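Local atomic coordinates of Obg-like ATPase 1 (Schizosaccharomyces pombe, PDB entry 1NI3), a protein that hydrolyses ATP, and GTP less efficiently, with magnesium as cofactor, and negatively regulates the G2/M transition of the cell cycle. Residues L307-T312 with V318-I323. Sequence-based numbering, arbitrary orientation.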
loop_
_atom_site.group_PDB
_atom_site.type_symbol
_atom_site.label_atom_id
_atom_site.label_comp_id
_atom_site.label_asym_id
_atom_site.label_seq_id
_atom_site.Cartn_x
_atom_site.Cartn_y
_atom_site.Cartn_z
ATOM N N LEU A 307 1.970 0.677 7.730
ATOM C CA LEU A 307 2.532 1.965 8.110
ATOM C C LEU A 307 1.608 2.709 9.080
ATOM O O LEU A 307 0.381 2.532 9.064
ATOM C CB LEU A 307 2.811 2.804 6.847
ATOM C CG LEU A 307 3.860 2.190 5.905
ATOM C CD1 LEU A 307 3.937 2.980 4.606
ATOM C CD2 LEU A 307 5.211 2.174 6.592
ATOM N N ILE A 308 2.229 3.496 9.952
ATOM C CA ILE A 308 1.552 4.314 10.947
ATOM C C ILE A 308 2.354 5.613 10.961
ATOM O O ILE A 308 3.327 5.754 10.217
ATOM C CB ILE A 308 1.648 3.707 12.360
ATOM C CG1 ILE A 308 3.118 3.566 12.767
ATOM C CG2 ILE A 308 0.972 2.363 12.408
ATOM C CD1 ILE A 308 3.329 3.313 14.249
ATOM N N ASN A 309 1.973 6.555 11.815
ATOM C CA ASN A 309 2.699 7.812 11.861
ATOM C C ASN A 309 2.622 8.478 13.219
ATOM O O ASN A 309 1.816 8.113 14.077
ATOM C CB ASN A 309 2.110 8.769 10.838
ATOM C CG ASN A 309 0.699 9.181 11.197
ATOM O OD1 ASN A 309 -0.093 8.361 11.661
ATOM N ND2 ASN A 309 0.375 10.448 10.987
ATOM N N TYR A 310 3.486 9.462 13.402
ATOM C CA TYR A 310 3.493 10.248 14.614
ATOM C C TYR A 310 3.704 11.664 14.079
ATOM O O TYR A 310 4.102 11.824 12.924
ATOM C CB TYR A 310 4.625 9.821 15.553
ATOM C CG TYR A 310 6.022 10.193 15.122
ATOM C CD1 TYR A 310 6.837 9.288 14.442
ATOM C CD2 TYR A 310 6.549 11.443 15.437
ATOM C CE1 TYR A 310 8.145 9.625 14.098
ATOM C CE2 TYR A 310 7.845 11.785 15.092
ATOM C CZ TYR A 310 8.636 10.872 14.428
ATOM O OH TYR A 310 9.927 11.211 14.117
ATOM N N PHE A 311 3.425 12.692 14.875
ATOM C CA PHE A 311 3.589 14.057 14.376
ATOM C C PHE A 311 4.625 14.848 15.139
ATOM O O PHE A 311 5.141 14.405 16.154
ATOM C CB PHE A 311 2.276 14.841 14.463
ATOM C CG PHE A 311 1.074 14.066 14.042
ATOM C CD1 PHE A 311 0.380 13.290 14.957
ATOM C CD2 PHE A 311 0.641 14.097 12.722
ATOM C CE1 PHE A 311 -0.727 12.559 14.562
ATOM C CE2 PHE A 311 -0.466 13.368 12.319
ATOM C CZ PHE A 311 -1.152 12.595 13.242
ATOM N N THR A 312 4.935 16.024 14.614
ATOM C CA THR A 312 5.848 16.944 15.270
ATOM C C THR A 312 5.161 18.284 15.082
ATOM O O THR A 312 5.249 18.903 14.022
ATOM C CB THR A 312 7.270 16.960 14.657
ATOM O OG1 THR A 312 7.217 17.375 13.294
ATOM C CG2 THR A 312 7.908 15.590 14.751
ATOM N N VAL A 318 3.579 21.692 11.406
ATOM C CA VAL A 318 2.970 20.474 11.891
ATOM C C VAL A 318 3.184 19.433 10.805
ATOM O O VAL A 318 2.628 19.552 9.711
ATOM C CB VAL A 318 1.471 20.672 12.128
ATOM C CG1 VAL A 318 0.819 19.340 12.444
ATOM C CG2 VAL A 318 1.265 21.663 13.247
ATOM N N ARG A 319 3.999 18.426 11.097
ATOM C CA ARG A 319 4.266 17.401 10.109
ATOM C C ARG A 319 4.069 15.962 10.582
ATOM O O ARG A 319 4.490 15.577 11.677
ATOM C CB ARG A 319 5.681 17.555 9.572
ATOM C CG ARG A 319 6.060 16.477 8.593
ATOM C CD ARG A 319 7.329 16.833 7.868
ATOM N NE ARG A 319 7.696 15.823 6.882
ATOM C CZ ARG A 319 8.769 15.920 6.108
ATOM N NH1 ARG A 319 9.556 16.981 6.224
ATOM N NH2 ARG A 319 9.058 14.969 5.226
ATOM N N SER A 320 3.437 15.165 9.723
ATOM C CA SER A 320 3.169 13.753 10.000
ATOM C C SER A 320 4.308 12.916 9.428
ATOM O O SER A 320 4.582 12.976 8.236
ATOM C CB SER A 320 1.859 13.332 9.337
ATOM O OG SER A 320 1.598 11.974 9.566
ATOM N N TRP A 321 4.961 12.127 10.267
ATOM C CA TRP A 321 6.069 11.300 9.805
ATOM C C TRP A 321 5.692 9.827 9.702
ATOM O O TRP A 321 5.199 9.236 10.658
ATOM C CB TRP A 321 7.272 11.469 10.737
ATOM C CG TRP A 321 7.644 12.904 10.964
ATOM C CD1 TRP A 321 7.036 13.793 11.810
ATOM C CD2 TRP A 321 8.646 13.645 10.257
ATOM N NE1 TRP A 321 7.594 15.044 11.663
ATOM C CE2 TRP A 321 8.580 14.980 10.723
ATOM C CE3 TRP A 321 9.583 13.313 9.272
ATOM C CZ2 TRP A 321 9.426 15.977 10.238
ATOM C CZ3 TRP A 321 10.425 14.315 8.788
ATOM C CH2 TRP A 321 10.336 15.633 9.276
ATOM N N THR A 322 5.924 9.225 8.542
ATOM C CA THR A 322 5.576 7.822 8.385
ATOM C C THR A 322 6.591 6.870 9.009
ATOM O O THR A 322 7.791 7.017 8.814
ATOM C CB THR A 322 5.431 7.445 6.910
ATOM O OG1 THR A 322 4.299 8.122 6.352
ATOM C CG2 THR A 322 5.245 5.942 6.756
ATOM N N ILE A 323 6.105 5.889 9.761
ATOM C CA ILE A 323 6.995 4.904 10.369
ATOM C C ILE A 323 6.345 3.515 10.331
ATOM O O ILE A 323 5.151 3.393 10.069
ATOM C CB ILE A 323 7.363 5.281 11.837
ATOM C CG1 ILE A 323 6.095 5.402 12.675
ATOM C CG2 ILE A 323 8.166 6.569 11.863
ATOM C CD1 ILE A 323 6.308 5.019 14.123
#
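Trp321 NE1 donates across the strands to Thr312 OG1 at 2.9 Å; the hydroxyl lies at the ring edge, in the indole plane, and the bond is nearly straight (166°). Thr312 OG1 is set between its own backbone N and carbonyl carbon (chi1 61°), which turns it to this N-H. One indole face carries the extended Arg319, with Trp321 CZ3 over the centre of the Arg319 guanidinium. On the other side of the indole plane lies Tyr310, one ring face of which is covered by Trp321 CB, 4.1 Å from the centroid, a CH-pi contact; the planes of the Tyr310 ring and the five-membered indole ring are 23° apart but slid until they barely overlap. Ile323 CG2 meets the edge of the same tyrosine, while its CD1 touches Ile308 CD1. The tyrosine hydroxyl is tied to Ala332 O, and helix 329-336 packs on this face of the strands.

On the other face Asn309 ND2 points at Ser320 OG, but too closely for the bond to be more than doubtful, and Phe311 lays CD2 against Ser320 CB before packing on helix 68-77. Backbone bonds join Ile308 with Ile323, Tyr310 with Trp321, and Thr312 with Arg319, each pair bonded both ways. Val318 is backbone-bonded to Ser81 and Val83 of strand 81-90, extending the G-domain sheet. The arrangement is a twisted antiparallel beta hairpin, within the TGS region of this YchF-type protein.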